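Local structure of alpha,alpha-trehalose-phosphate synthase (UDP-forming) (Burkholderia multivorans, 5UOF) at residues A[11-16]-A[132-137]; A[32-37]-A[448-453]; A[282-287]-A[341-346]; A[269-274]-A[304-309]. The protein belongs to glycosyltransferase family 20, whose members have the GT-B fold with two Rossmann-like domains facing each other. All blocks are in the same frame, centred on the assembly; numbering follows the deposited sequence. Where two conformers were deposited one is given.

Contact 1. Residues A[11-16]-A[132-137]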
loop_
_atom_site.group_PDB
_atom_site.type_symbol
_atom_site.label_atom_id
_atom_site.label_comp_id
_atom_site.label_asym_id
_atom_site.label_seq_id
_atom_site.Cartn_x
_atom_site.Cartn_y
_atom_site.Cartn_z
ATOM N N ARG A 11 6.823 13.867 37.350
ATOM C CA ARG A 11 6.100 14.689 36.391
ATOM C C ARG A 11 5.905 13.930 35.090
ATOM O O ARG A 11 6.808 13.234 34.619
ATOM C CB ARG A 11 6.851 15.987 36.103
ATOM C CG ARG A 11 7.059 16.861 37.330
ATOM C CD ARG A 11 7.623 18.203 36.923
ATOM N NE ARG A 11 8.849 18.064 36.140
ATOM C CZ ARG A 11 9.543 19.090 35.658
ATOM N NH1 ARG A 11 9.127 20.331 35.876
ATOM N NH2 ARG A 11 10.648 18.872 34.946
ATOM N N LEU A 12 4.708 14.060 34.524
ATOM C CA LEU A 12 4.471 13.710 33.133
ATOM C C LEU A 12 4.820 14.912 32.269
ATOM O O LEU A 12 4.354 16.026 32.529
ATOM C CB LEU A 12 3.014 13.305 32.916
ATOM C CG LEU A 12 2.665 12.903 31.480
ATOM C CD1 LEU A 12 3.433 11.652 31.072
ATOM C CD2 LEU A 12 1.149 12.710 31.336
ATOM N N ILE A 13 5.654 14.689 31.261
ATOM C CA ILE A 13 6.017 15.703 30.285
ATOM C C ILE A 13 5.344 15.303 28.982
ATOM O O ILE A 13 5.745 14.322 28.350
ATOM C CB ILE A 13 7.543 15.811 30.110
ATOM C CG1 ILE A 13 8.246 15.863 31.478
ATOM C CG2 ILE A 13 7.922 16.998 29.203
ATOM C CD1 ILE A 13 7.922 17.071 32.338
ATOM N N VAL A 14 4.309 16.033 28.589
ATOM C CA VAL A 14 3.649 15.810 27.308
ATOM C C VAL A 14 4.331 16.671 26.256
ATOM O O VAL A 14 4.527 17.876 26.458
ATOM C CB VAL A 14 2.148 16.134 27.402
ATOM C CG1 VAL A 14 1.542 16.235 26.008
ATOM C CG2 VAL A 14 1.419 15.074 28.229
ATOM N N VAL A 15 4.695 16.057 25.133
ATOM C CA VAL A 15 5.301 16.754 24.003
ATOM C C VAL A 15 4.390 16.535 22.797
ATOM O O VAL A 15 4.161 15.387 22.387
ATOM C CB VAL A 15 6.723 16.243 23.720
ATOM C CG1 VAL A 15 7.316 16.930 22.497
ATOM C CG2 VAL A 15 7.621 16.449 24.937
ATOM N N SER A 16 3.858 17.624 22.234
ATOM C CA SER A 16 2.951 17.502 21.095
ATOM C C SER A 16 3.049 18.736 20.204
ATOM O O SER A 16 3.837 19.652 20.453
ATOM C CB SER A 16 1.507 17.298 21.555
ATOM O OG SER A 16 0.966 18.494 22.094
ATOM N N PRO A 132 15.489 14.318 36.299
ATOM C CA PRO A 132 15.909 12.954 35.942
ATOM C C PRO A 132 14.793 11.919 35.963
ATOM O O PRO A 132 14.899 10.921 35.244
ATOM C CB PRO A 132 16.978 12.630 36.996
ATOM C CG PRO A 132 17.397 13.938 37.549
ATOM C CD PRO A 132 16.211 14.823 37.484
ATOM N N ASP A 133 13.741 12.108 36.764
ATOM C CA ASP A 133 12.669 11.125 36.888
ATOM C C ASP A 133 11.447 11.464 36.051
ATOM O O ASP A 133 10.447 10.738 36.120
ATOM C CB ASP A 133 12.245 10.976 38.354
ATOM C CG ASP A 133 11.645 12.254 38.914
ATOM O OD1 ASP A 133 12.210 13.338 38.661
ATOM O OD2 ASP A 133 10.600 12.175 39.595
ATOM N N ASP A 134 11.492 12.547 35.277
ATOM C CA ASP A 134 10.351 12.920 34.452
ATOM C C ASP A 134 9.971 11.782 33.514
ATOM O O ASP A 134 10.835 11.103 32.946
ATOM C CB ASP A 134 10.662 14.170 33.631
ATOM C CG ASP A 134 10.696 15.441 34.468
ATOM O OD1 ASP A 134 10.165 15.438 35.603
ATOM O OD2 ASP A 134 11.246 16.445 33.965
ATOM N N LEU A 135 8.668 11.581 33.352
ATOM C CA LEU A 135 8.135 10.677 32.337
ATOM C C LEU A 135 7.733 11.501 31.117
ATOM O O LEU A 135 6.921 12.426 31.233
ATOM C CB LEU A 135 6.939 9.906 32.892
ATOM C CG LEU A 135 7.163 9.244 34.251
ATOM C CD1 LEU A 135 5.854 8.692 34.808
ATOM C CD2 LEU A 135 8.205 8.144 34.158
ATOM N N ILE A 136 8.280 11.162 29.950
ATOM C CA ILE A 136 8.096 11.954 28.738
ATOM C C ILE A 136 7.195 11.187 27.782
ATOM O O ILE A 136 7.459 10.016 27.486
ATOM C CB ILE A 136 9.443 12.284 28.078
ATOM C CG1 ILE A 136 10.380 12.914 29.125
ATOM C CG2 ILE A 136 9.246 13.226 26.902
ATOM C CD1 ILE A 136 11.759 13.230 28.577
ATOM N N TRP A 137 6.155 11.859 27.280
ATOM C CA TRP A 137 5.160 11.255 26.388
ATOM C C TRP A 137 5.043 12.102 25.124
ATOM O O TRP A 137 4.476 13.200 25.161
ATOM C CB TRP A 137 3.813 11.141 27.094
ATOM C CG TRP A 137 2.808 10.290 26.354
ATOM C CD1 TRP A 137 2.991 9.638 25.169
ATOM C CD2 TRP A 137 1.472 10.009 26.771
ATOM N NE1 TRP A 137 1.846 8.961 24.819
ATOM C CE2 TRP A 137 0.899 9.171 25.790
ATOM C CE3 TRP A 137 0.704 10.378 27.886
ATOM C CZ2 TRP A 137 -0.406 8.705 25.885
ATOM C CZ3 TRP A 137 -0.606 9.908 27.972
ATOM C CH2 TRP A 137 -1.138 9.082 26.980
HETATM O O HOH W 1 9.516 14.592 38.058
#
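Arg11 and Asp134 extend alongside each other in the same direction and form a two-pronged salt bridge. The guanidinium comes side-on: NE of Arg11 reaches OD1 of Asp134 at 3.0 Å, and NH2 of Arg11 reaches OD2 of Asp134 at 2.7 Å. Both oxygens are met on their syn sides and lie near the guanidinium plane, but NE comes in 33° out of the carboxylate plane, the two planes being turned 37° apart. A bend at chi3 (-55°) turns NE toward the acid. A water ties Arg11 N to Asp134 OD1, while Arg131 N and Leu129 O give Asp134 OD2 and Arg11 NH2 second partners.

Beyond this pair the backbones run parallel, as neighbouring strands. Ile13 faces Ile136 and bonds through N to Leu135 O (2.6 Å) and through O to Trp137 N. Arg11 O takes Leu135 N, and Val15 N gives to Trp137 O.

Apolar contacts form on both faces. On one, Leu12 CD1 rests 4.0 Å from Trp137 CB. On the other, Ile13 CG1 packs on the methylene CB of Asp134 at 3.7 Å, and the CG2 methyls of Val15 and Ile136 meet at 4.1 Å.

Strand 12-16 has strand 46-48 as its other neighbour in the sheet. Helix 32-43 packs on the face of Leu12 and Val14, helix 109-127 on that of Ile13 and Val15, and Trp137 stacks on Phe457 of the C-terminal helix.

Contact 2. Residues A[32-37]-A[448-453]. With EDO (1,2-ethanediol), chain G.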
loop_
_atom_site.group_PDB
_atom_site.type_symbol
_atom_site.label_atom_id
_atom_site.label_comp_id
_atom_site.label_asym_id
_atom_site.label_seq_id
_atom_site.Cartn_x
_atom_site.Cartn_y
_atom_site.Cartn_z
ATOM N N LEU A 32 -6.417 16.701 22.218
ATOM C CA LEU A 32 -5.430 16.023 23.048
ATOM C C LEU A 32 -5.531 16.466 24.500
ATOM O O LEU A 32 -5.263 15.673 25.410
ATOM C CB LEU A 32 -4.023 16.278 22.502
ATOM C CG LEU A 32 -2.878 15.539 23.197
ATOM C CD1 LEU A 32 -2.977 14.039 22.981
ATOM C CD2 LEU A 32 -1.535 16.051 22.705
ATOM N N ALA A 33 -5.948 17.713 24.733
ATOM C CA ALA A 33 -6.007 18.245 26.090
ATOM C C ALA A 33 -6.897 17.389 26.986
ATOM O O ALA A 33 -6.529 17.077 28.124
ATOM C CB ALA A 33 -6.502 19.694 26.064
ATOM N N VAL A 34 -8.078 17.001 26.497
ATOM C CA VAL A 34 -8.957 16.205 27.348
ATOM C C VAL A 34 -8.350 14.825 27.591
ATOM O O VAL A 34 -8.563 14.222 28.653
ATOM C CB VAL A 34 -10.377 16.125 26.751
ATOM C CG1 VAL A 34 -10.367 15.402 25.429
ATOM C CG2 VAL A 34 -11.332 15.444 27.719
ATOM N N GLY A 35 -7.544 14.327 26.649
ATOM C CA GLY A 35 -6.887 13.046 26.851
ATOM C C GLY A 35 -5.801 13.058 27.911
ATOM O O GLY A 35 -5.625 12.070 28.627
ATOM N N VAL A 36 -5.066 14.160 28.046
ATOM C CA VAL A 36 -3.887 14.164 28.911
ATOM C C VAL A 36 -4.007 15.061 30.129
ATOM O O VAL A 36 -3.116 15.010 30.992
ATOM C CB VAL A 36 -2.616 14.549 28.131
ATOM C CG1 VAL A 36 -2.378 13.579 26.964
ATOM C CG2 VAL A 36 -2.705 15.995 27.667
ATOM N N MET A 37 -5.035 15.902 30.229
ATOM C CA MET A 37 -4.976 16.941 31.257
ATOM C C MET A 37 -5.037 16.346 32.660
ATOM O O MET A 37 -4.323 16.807 33.564
ATOM C CB MET A 37 -6.086 17.968 31.049
ATOM C CG MET A 37 -5.965 19.192 31.951
ATOM S SD MET A 37 -4.369 20.034 31.813
ATOM C CE MET A 37 -4.391 20.589 30.110
ATOM N N ASN A 448 -13.668 0.872 26.970
ATOM C CA ASN A 448 -12.413 1.474 26.535
ATOM C C ASN A 448 -12.638 2.976 26.371
ATOM O O ASN A 448 -12.476 3.544 25.290
ATOM C CB ASN A 448 -11.912 0.848 25.232
ATOM C CG ASN A 448 -10.627 1.474 24.763
ATOM O OD1 ASN A 448 -9.798 1.862 25.586
ATOM N ND2 ASN A 448 -10.467 1.625 23.443
ATOM N N ASP A 449 -13.040 3.636 27.455
ATOM C CA ASP A 449 -13.223 5.075 27.358
ATOM C C ASP A 449 -11.858 5.767 27.401
ATOM O O ASP A 449 -10.816 5.132 27.570
ATOM C CB ASP A 449 -14.210 5.582 28.428
ATOM C CG ASP A 449 -13.636 5.643 29.850
ATOM O OD1 ASP A 449 -12.417 5.611 30.067
ATOM O OD2 ASP A 449 -14.451 5.748 30.791
ATOM N N LEU A 450 -11.871 7.083 27.189
ATOM C CA LEU A 450 -10.623 7.818 26.992
ATOM C C LEU A 450 -9.660 7.652 28.167
ATOM O O LEU A 450 -8.436 7.750 27.984
ATOM C CB LEU A 450 -10.935 9.297 26.755
ATOM C CG LEU A 450 -9.774 10.261 26.487
ATOM C CD1 LEU A 450 -8.886 9.740 25.347
ATOM C CD2 LEU A 450 -10.333 11.632 26.110
ATOM N N SER A 451 -10.180 7.396 29.377
ATOM C CA SER A 451 -9.283 7.224 30.512
ATOM C C SER A 451 -8.446 5.956 30.395
ATOM O O SER A 451 -7.366 5.884 30.993
ATOM C CB SER A 451 -10.073 7.207 31.826
ATOM O OG SER A 451 -10.700 5.956 32.027
ATOM N N VAL A 452 -8.904 4.959 29.631
ATOM C CA VAL A 452 -8.120 3.738 29.469
ATOM C C VAL A 452 -6.830 4.033 28.707
ATOM O O VAL A 452 -5.747 3.603 29.111
ATOM C CB VAL A 452 -8.958 2.642 28.787
ATOM C CG1 VAL A 452 -8.124 1.373 28.580
ATOM C CG2 VAL A 452 -10.205 2.346 29.638
ATOM N N TRP A 453 -6.927 4.785 27.608
ATOM C CA TRP A 453 -5.733 5.211 26.875
ATOM C C TRP A 453 -4.754 5.924 27.792
ATOM O O TRP A 453 -3.575 5.562 27.884
ATOM C CB TRP A 453 -6.155 6.126 25.723
ATOM C CG TRP A 453 -5.060 6.753 24.913
ATOM C CD1 TRP A 453 -4.292 6.148 23.955
ATOM C CD2 TRP A 453 -4.668 8.133 24.927
ATOM N NE1 TRP A 453 -3.421 7.061 23.401
ATOM C CE2 TRP A 453 -3.651 8.290 23.962
ATOM C CE3 TRP A 453 -5.082 9.251 25.661
ATOM C CZ2 TRP A 453 -3.035 9.512 23.721
ATOM C CZ3 TRP A 453 -4.475 10.464 25.415
ATOM C CH2 TRP A 453 -3.456 10.586 24.458
HETATM C C1 EDO G . -12.706 2.648 32.351
HETATM O O1 EDO G . -13.547 3.800 32.523
HETATM C C2 EDO G . -13.302 1.716 31.297
HETATM O O2 EDO G . -13.506 2.421 30.060
#
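The six-membered end of the Trp453 indole meets Leu32, Gly35 and Val36 of the facing helix. Gly35 takes the edge: its O lies near the ring plane, 3.8 Å from Trp453 CZ3, with the carbonyl carbon also in plane. Two methyls come in obliquely around the outermost corner, Leu32 CD1 at 3.8 Å and Val36 CG1 at 4.0 Å from Trp453 CH2. Outside the two segments, Phe162 meets the indole edge-to-face, and Trp137 touches it too. The tryptophan leaves its backbone toward helix 32-43, and chi1 (176°) sets CG anti to the backbone N, beside the carbonyl carbon.

Leu450, one turn earlier, points the same way. Its CD2 touches both the CA of Gly35 and the CG1 of Val34, each at 3.8 Å. Gly35 has no side chain, so Leu450 and Trp453 can both settle directly on its backbone. Its carbonyl O is taken by Arg454 NH1, although no hydrogen bond joins the two segments themselves.

Asp449 stands at the N-cap of helix 450-472, its OD1 accepting from Ser451 N from above the carboxylate plane. A 1,2-ethanediol, probably from the crystallisation liquor, clasps this residue: its O2 accepts from Asp449 N at 2.9 Å, and its O1 gives to Asp449 OD2 at 2.8 Å. The diol is also hydrogen-bonded to Arg446 O.

The arrangement is that of GT-B enzymes, in which the final helix crosses back from the C-terminal domain to pack on the N-terminal one; here it lands on the first helix after strand 12-16.

Contact 3. Residues A[282-287]-A[341-346]. With EDO (1,2-ethanediol), chain N.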
loop_
_atom_site.group_PDB
_atom_site.type_symbol
_atom_site.label_atom_id
_atom_site.label_comp_id
_atom_site.label_asym_id
_atom_site.label_seq_id
_atom_site.Cartn_x
_atom_site.Cartn_y
_atom_site.Cartn_z
ATOM N N GLU A 282 -16.054 8.861 -3.101
ATOM C CA GLU A 282 -16.717 7.572 -2.949
ATOM C C GLU A 282 -17.912 7.692 -2.021
ATOM O O GLU A 282 -18.964 7.100 -2.270
ATOM C CB GLU A 282 -15.734 6.531 -2.410
ATOM C CG GLU A 282 -14.642 6.119 -3.393
ATOM C CD GLU A 282 -13.436 7.044 -3.387
ATOM O OE1 GLU A 282 -12.423 6.693 -4.027
ATOM O OE2 GLU A 282 -13.487 8.115 -2.750
ATOM N N ARG A 283 -17.756 8.454 -0.938
ATOM C CA ARG A 283 -18.850 8.686 0.000
ATOM C C ARG A 283 -20.088 9.215 -0.724
ATOM O O ARG A 283 -21.200 8.680 -0.576
ATOM C CB ARG A 283 -18.361 9.679 1.069
ATOM C CG ARG A 283 -19.169 9.734 2.360
ATOM C CD ARG A 283 -18.686 8.702 3.365
ATOM N NE ARG A 283 -17.256 8.846 3.657
ATOM C CZ ARG A 283 -16.750 9.599 4.628
ATOM N NH1 ARG A 283 -17.548 10.308 5.416
ATOM N NH2 ARG A 283 -15.429 9.660 4.798
ATOM N N PHE A 284 -19.908 10.270 -1.516
ATOM C CA PHE A 284 -21.023 10.874 -2.227
ATOM C C PHE A 284 -21.573 9.921 -3.277
ATOM O O PHE A 284 -22.791 9.822 -3.449
ATOM C CB PHE A 284 -20.602 12.171 -2.914
ATOM C CG PHE A 284 -20.365 13.337 -1.979
ATOM C CD1 PHE A 284 -20.327 13.168 -0.604
ATOM C CD2 PHE A 284 -20.204 14.606 -2.505
ATOM C CE1 PHE A 284 -20.103 14.264 0.234
ATOM C CE2 PHE A 284 -19.976 15.705 -1.673
ATOM C CZ PHE A 284 -19.937 15.523 -0.304
ATOM N N GLN A 285 -20.688 9.245 -4.012
ATOM C CA GLN A 285 -21.151 8.427 -5.128
ATOM C C GLN A 285 -21.938 7.216 -4.645
ATOM O O GLN A 285 -22.833 6.739 -5.350
ATOM C CB GLN A 285 -19.965 7.981 -5.993
ATOM C CG GLN A 285 -19.344 9.138 -6.775
ATOM C CD GLN A 285 -18.253 8.687 -7.729
ATOM O OE1 GLN A 285 -17.846 7.528 -7.715
ATOM N NE2 GLN A 285 -17.772 9.610 -8.563
ATOM N N ALA A 286 -21.597 6.681 -3.476
ATOM C CA ALA A 286 -22.382 5.568 -2.958
ATOM C C ALA A 286 -23.772 6.020 -2.535
ATOM O O ALA A 286 -24.733 5.261 -2.673
ATOM C CB ALA A 286 -21.653 4.904 -1.794
ATOM N N PHE A 287 -23.898 7.245 -2.011
ATOM C CA PHE A 287 -25.224 7.781 -1.712
ATOM C C PHE A 287 -26.026 7.961 -2.994
ATOM O O PHE A 287 -27.221 7.642 -3.047
ATOM C CB PHE A 287 -25.078 9.107 -0.961
ATOM C CG PHE A 287 -26.381 9.704 -0.506
ATOM C CD1 PHE A 287 -27.131 9.093 0.483
ATOM C CD2 PHE A 287 -26.847 10.890 -1.061
ATOM C CE1 PHE A 287 -28.342 9.653 0.905
ATOM C CE2 PHE A 287 -28.043 11.455 -0.633
ATOM C CZ PHE A 287 -28.793 10.833 0.338
ATOM N N THR A 341 -32.838 19.084 -1.467
ATOM C CA THR A 341 -31.422 19.040 -1.813
ATOM C C THR A 341 -30.862 17.704 -1.329
ATOM O O THR A 341 -30.763 17.495 -0.110
ATOM C CB THR A 341 -30.666 20.215 -1.165
ATOM O OG1 THR A 341 -31.056 21.449 -1.789
ATOM C CG2 THR A 341 -29.153 20.049 -1.309
ATOM N N PRO A 342 -30.536 16.758 -2.223
ATOM C CA PRO A 342 -30.055 15.440 -1.759
ATOM C C PRO A 342 -28.809 15.497 -0.885
ATOM O O PRO A 342 -28.741 14.794 0.138
ATOM C CB PRO A 342 -29.788 14.691 -3.074
ATOM C CG PRO A 342 -30.759 15.306 -4.052
ATOM C CD PRO A 342 -30.901 16.756 -3.651
ATOM N N ILE A 343 -27.805 16.283 -1.269
ATOM C CA ILE A 343 -26.545 16.371 -0.533
ATOM C C ILE A 343 -26.351 17.818 -0.108
ATOM O O ILE A 343 -26.164 18.704 -0.954
ATOM C CB ILE A 343 -25.342 15.886 -1.352
ATOM C CG1 ILE A 343 -25.491 14.406 -1.702
ATOM C CG2 ILE A 343 -24.046 16.086 -0.539
ATOM C CD1 ILE A 343 -24.296 13.859 -2.514
ATOM N N GLN A 344 -26.406 18.058 1.199
ATOM C CA GLN A 344 -25.997 19.341 1.765
ATOM C C GLN A 344 -24.524 19.239 2.125
ATOM O O GLN A 344 -24.152 18.454 3.000
ATOM C CB GLN A 344 -26.826 19.690 2.998
ATOM C CG GLN A 344 -28.302 19.783 2.702
ATOM C CD GLN A 344 -29.123 19.968 3.963
ATOM O OE1 GLN A 344 -30.040 19.182 4.242
ATOM N NE2 GLN A 344 -28.800 21.006 4.732
ATOM N N TYR A 345 -23.687 20.014 1.445
ATOM C CA TYR A 345 -22.243 19.936 1.616
ATOM C C TYR A 345 -21.785 21.269 2.192
ATOM O O TYR A 345 -21.848 22.306 1.517
ATOM C CB TYR A 345 -21.556 19.599 0.290
ATOM C CG TYR A 345 -20.065 19.735 0.327
ATOM C CD1 TYR A 345 -19.337 19.334 1.437
ATOM C CD2 TYR A 345 -19.380 20.280 -0.750
ATOM C CE1 TYR A 345 -17.970 19.481 1.477
ATOM C CE2 TYR A 345 -18.016 20.427 -0.718
ATOM C CZ TYR A 345 -17.322 20.022 0.394
ATOM O OH TYR A 345 -15.967 20.178 0.423
ATOM N N LEU A 346 -21.346 21.237 3.453
ATOM C CA LEU A 346 -21.144 22.431 4.268
ATOM C C LEU A 346 -19.674 22.522 4.646
ATOM O O LEU A 346 -19.188 21.725 5.455
ATOM C CB LEU A 346 -22.024 22.370 5.518
ATOM C CG LEU A 346 -23.519 22.426 5.189
ATOM C CD1 LEU A 346 -24.362 21.949 6.370
ATOM C CD2 LEU A 346 -23.888 23.852 4.789
HETATM C C1 EDO N . -34.549 22.428 -1.377
HETATM O O1 EDO N . -33.473 22.446 -2.325
HETATM C C2 EDO N . -34.650 23.780 -0.684
HETATM O O2 EDO N . -33.380 24.092 -0.103
#
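Phe284 and Phe287 meet Ile343 and its neighbours without any hydrogen bond across the contact; a short polar bond of the region, 2.7 Å from Thr341 OG1 to O1 of a 1,2-ethanediol, belongs to the turn leading into the strand. Either hydroxyl could be its donor, and the diol is probably a remnant of the crystallisation liquor.

Ile343 lies against both phenyl rings. Over one face of Phe284 sit two of its methyls: CD1, 4.0 Å from Phe284 CG, and CG2, 4.3 Å from the ring centroid and 15° off the normal, a CH-pi contact offset toward the rim. With CG1 anti to its carbonyl carbon (chi1 -63°), Ile343 also presents CG1 to Phe287, whose CD2 lies 3.8 Å away; these two side chains run antiparallel alongside one another. Farther round that ring, Phe287 CE2 comes within 3.5 Å of Pro342 O.

Tyr345, two residues along the strand, completes the group. The edge of Phe284 points at its face in a T-shaped pair, centroids 5.8 Å apart and planes at 74°, while the phenol OH bonds to Asn347 ND2.

Residues 282-287 of the helix run nearly antiparallel to the edge strand 343-346, with Ile331 of helix 314-335 closing in on Phe284 and Ile343. Apart from Pro342 O, the meeting surface is aliphatic and aromatic, so shape and dispersion hold helix to strand. Backbone bonds of Gln344 go to Leu303 and Gln305 of strand 301-306, and Ile343 N is taken by Asn332 OD1.

Contact 4. Residues A[269-274]-A[304-309]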
loop_
_atom_site.group_PDB
_atom_site.type_symbol
_atom_site.label_atom_id
_atom_site.label_comp_id
_atom_site.label_asym_id
_atom_site.label_seq_id
_atom_site.Cartn_x
_atom_site.Cartn_y
_atom_site.Cartn_z
ATOM N N MET A 269 -25.623 11.583 8.450
ATOM C CA MET A 269 -24.611 12.553 8.861
ATOM C C MET A 269 -23.229 12.025 8.520
ATOM O O MET A 269 -22.954 10.831 8.681
ATOM C CB MET A 269 -24.667 12.837 10.371
ATOM C CG MET A 269 -25.769 13.778 10.815
ATOM S SD MET A 269 -25.603 15.466 10.202
ATOM C CE MET A 269 -24.010 15.903 10.870
ATOM N N SER A 270 -22.360 12.934 8.087
ATOM C CA SER A 270 -20.985 12.623 7.714
ATOM C C SER A 270 -20.157 13.863 8.039
ATOM O O SER A 270 -20.555 14.979 7.692
ATOM C CB SER A 270 -20.910 12.252 6.223
ATOM O OG SER A 270 -19.609 11.876 5.810
ATOM N N VAL A 271 -19.033 13.683 8.740
ATOM C CA VAL A 271 -18.212 14.807 9.191
ATOM C C VAL A 271 -16.756 14.418 8.974
ATOM O O VAL A 271 -16.282 13.446 9.573
ATOM C CB VAL A 271 -18.445 15.166 10.672
ATOM C CG1 VAL A 271 -17.596 16.348 11.062
ATOM C CG2 VAL A 271 -19.920 15.484 10.949
ATOM N N ASP A 272 -16.064 15.145 8.096
ATOM C CA ASP A 272 -14.687 14.804 7.735
ATOM C C ASP A 272 -13.904 16.057 7.400
ATOM O O ASP A 272 -14.395 16.919 6.674
ATOM C CB ASP A 272 -14.613 13.901 6.491
ATOM C CG ASP A 272 -15.389 12.612 6.630
ATOM O OD1 ASP A 272 -16.642 12.646 6.623
ATOM O OD2 ASP A 272 -14.738 11.545 6.685
ATOM N N ARG A 273 -12.665 16.135 7.883
ATOM C CA ARG A 273 -11.743 17.079 7.280
ATOM C C ARG A 273 -11.409 16.618 5.861
ATOM O O ARG A 273 -11.531 15.442 5.514
ATOM C CB ARG A 273 -10.477 17.216 8.125
ATOM C CG ARG A 273 -9.539 16.035 8.039
ATOM C CD ARG A 273 -8.337 16.212 8.956
ATOM N NE ARG A 273 -7.560 17.404 8.629
ATOM C CZ ARG A 273 -6.528 17.417 7.791
ATOM N NH1 ARG A 273 -6.152 16.297 7.188
ATOM N NH2 ARG A 273 -5.871 18.546 7.554
ATOM N N LEU A 274 -11.012 17.564 5.020
ATOM C CA LEU A 274 -10.731 17.245 3.622
ATOM C C LEU A 274 -9.287 16.771 3.510
ATOM O O LEU A 274 -8.358 17.579 3.553
ATOM C CB LEU A 274 -10.979 18.453 2.727
ATOM C CG LEU A 274 -12.399 19.028 2.718
ATOM C CD1 LEU A 274 -12.540 20.044 1.577
ATOM C CD2 LEU A 274 -13.461 17.930 2.594
ATOM N N VAL A 304 -26.049 15.036 4.909
ATOM C CA VAL A 304 -25.364 16.247 5.338
ATOM C C VAL A 304 -23.897 15.889 5.514
ATOM O O VAL A 304 -23.554 15.071 6.374
ATOM C CB VAL A 304 -25.965 16.811 6.636
ATOM C CG1 VAL A 304 -25.083 17.932 7.196
ATOM C CG2 VAL A 304 -27.347 17.359 6.374
ATOM N N GLN A 305 -23.038 16.477 4.685
ATOM C CA GLN A 305 -21.587 16.329 4.793
ATOM C C GLN A 305 -21.017 17.634 5.324
ATOM O O GLN A 305 -21.106 18.672 4.659
ATOM C CB GLN A 305 -20.955 15.982 3.446
ATOM C CG GLN A 305 -19.419 15.964 3.489
ATOM C CD GLN A 305 -18.885 14.766 4.233
ATOM O OE1 GLN A 305 -19.172 13.630 3.863
ATOM N NE2 GLN A 305 -18.109 15.008 5.294
ATOM N N ILE A 306 -20.438 17.582 6.520
ATOM C CA ILE A 306 -19.769 18.723 7.118
ATOM C C ILE A 306 -18.276 18.500 6.962
ATOM O O ILE A 306 -17.779 17.395 7.208
ATOM C CB ILE A 306 -20.165 18.892 8.594
ATOM C CG1 ILE A 306 -21.650 19.268 8.680
ATOM C CG2 ILE A 306 -19.286 19.952 9.285
ATOM C CD1 ILE A 306 -22.239 19.109 10.066
ATOM N N ALA A 307 -17.573 19.533 6.516
ATOM C CA ALA A 307 -16.123 19.483 6.331
ATOM C C ALA A 307 -15.543 20.730 6.978
ATOM O O ALA A 307 -15.554 21.814 6.370
ATOM C CB ALA A 307 -15.742 19.390 4.858
ATOM N N PRO A 308 -15.079 20.631 8.217
ATOM C CA PRO A 308 -14.452 21.774 8.868
ATOM C C PRO A 308 -13.270 22.249 8.045
ATOM O O PRO A 308 -12.389 21.449 7.708
ATOM C CB PRO A 308 -13.998 21.209 10.225
ATOM C CG PRO A 308 -14.819 19.960 10.421
ATOM C CD PRO A 308 -15.071 19.419 9.055
ATOM N N PRO A 309 -13.241 23.522 7.659
ATOM C CA PRO A 309 -12.160 23.999 6.786
ATOM C C PRO A 309 -10.791 23.828 7.435
ATOM O O PRO A 309 -10.619 24.042 8.637
ATOM C CB PRO A 309 -12.501 25.478 6.577
ATOM C CG PRO A 309 -13.982 25.559 6.818
ATOM C CD PRO A 309 -14.247 24.568 7.913
HETATM O O HOH W 2 -10.895 20.285 5.887
#
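Gln305 and Ser270 face each other across two parallel strands and join by side chain as well as backbone. The hydroxyl OG of Ser270 gives to OE1 of Gln305 at 2.7 Å. At the other end of the amide, NE2 of Gln305 donates to Asp272 OD1 at 3.1 Å, arriving on its anti side, and also to Ile306 O from above that carbonyl's plane. The bend at chi2 (73°) folds CD back over the strands. Both amide ends are therefore gripped, which fixes the flip of the group.

On the opposite face Val304 CB lies 3.8 Å from Met269 SD. Met269 CE then reaches on to Ile306 CD1 at 3.7 Å. Ser270 N bonds to Val304 O, Ser270 O takes Ile306 N, and Asp272 N gives to Ile306 O at 3.0 Å. Past the strand ends Leu274 CD2 presses on Ala307 CB (3.5 Å), and a water links Leu274 N to Pro308 O.

The strands belong to one beta-alpha-beta unit whose helix, 280-293, covers the Gln305 face and supplies Arg283 as a partner of Asp272. Strand 343-346 flanks strand 301-306, and strand 364-367 flanks strand 266-271.

Overall arrangement
The four contacts fall into two groups, one for each sheet of the GT-B fold. Contacts 1 and 2, centres 16 Å apart, touch directly: the indoles of Trp137 and Trp453 meet with planes at about 45°, CZ2 of one 3.5 Å from CZ2 of the other, beside packing of Val36 on Val14. Contacts 3 and 4, centres 11 Å apart, share the second sheet, and a salt bridge joins them, Arg283 NH2 to Asp272 OD2 at 2.8 Å. Both are nested within the long loop closed by contact 2, whose nearest atoms to contact 4 are about 13 Å away. The sodium ion, bound by Arg360, Ser362 and Gln385, lies about 8 Å from the Met269 side chain of contact 4.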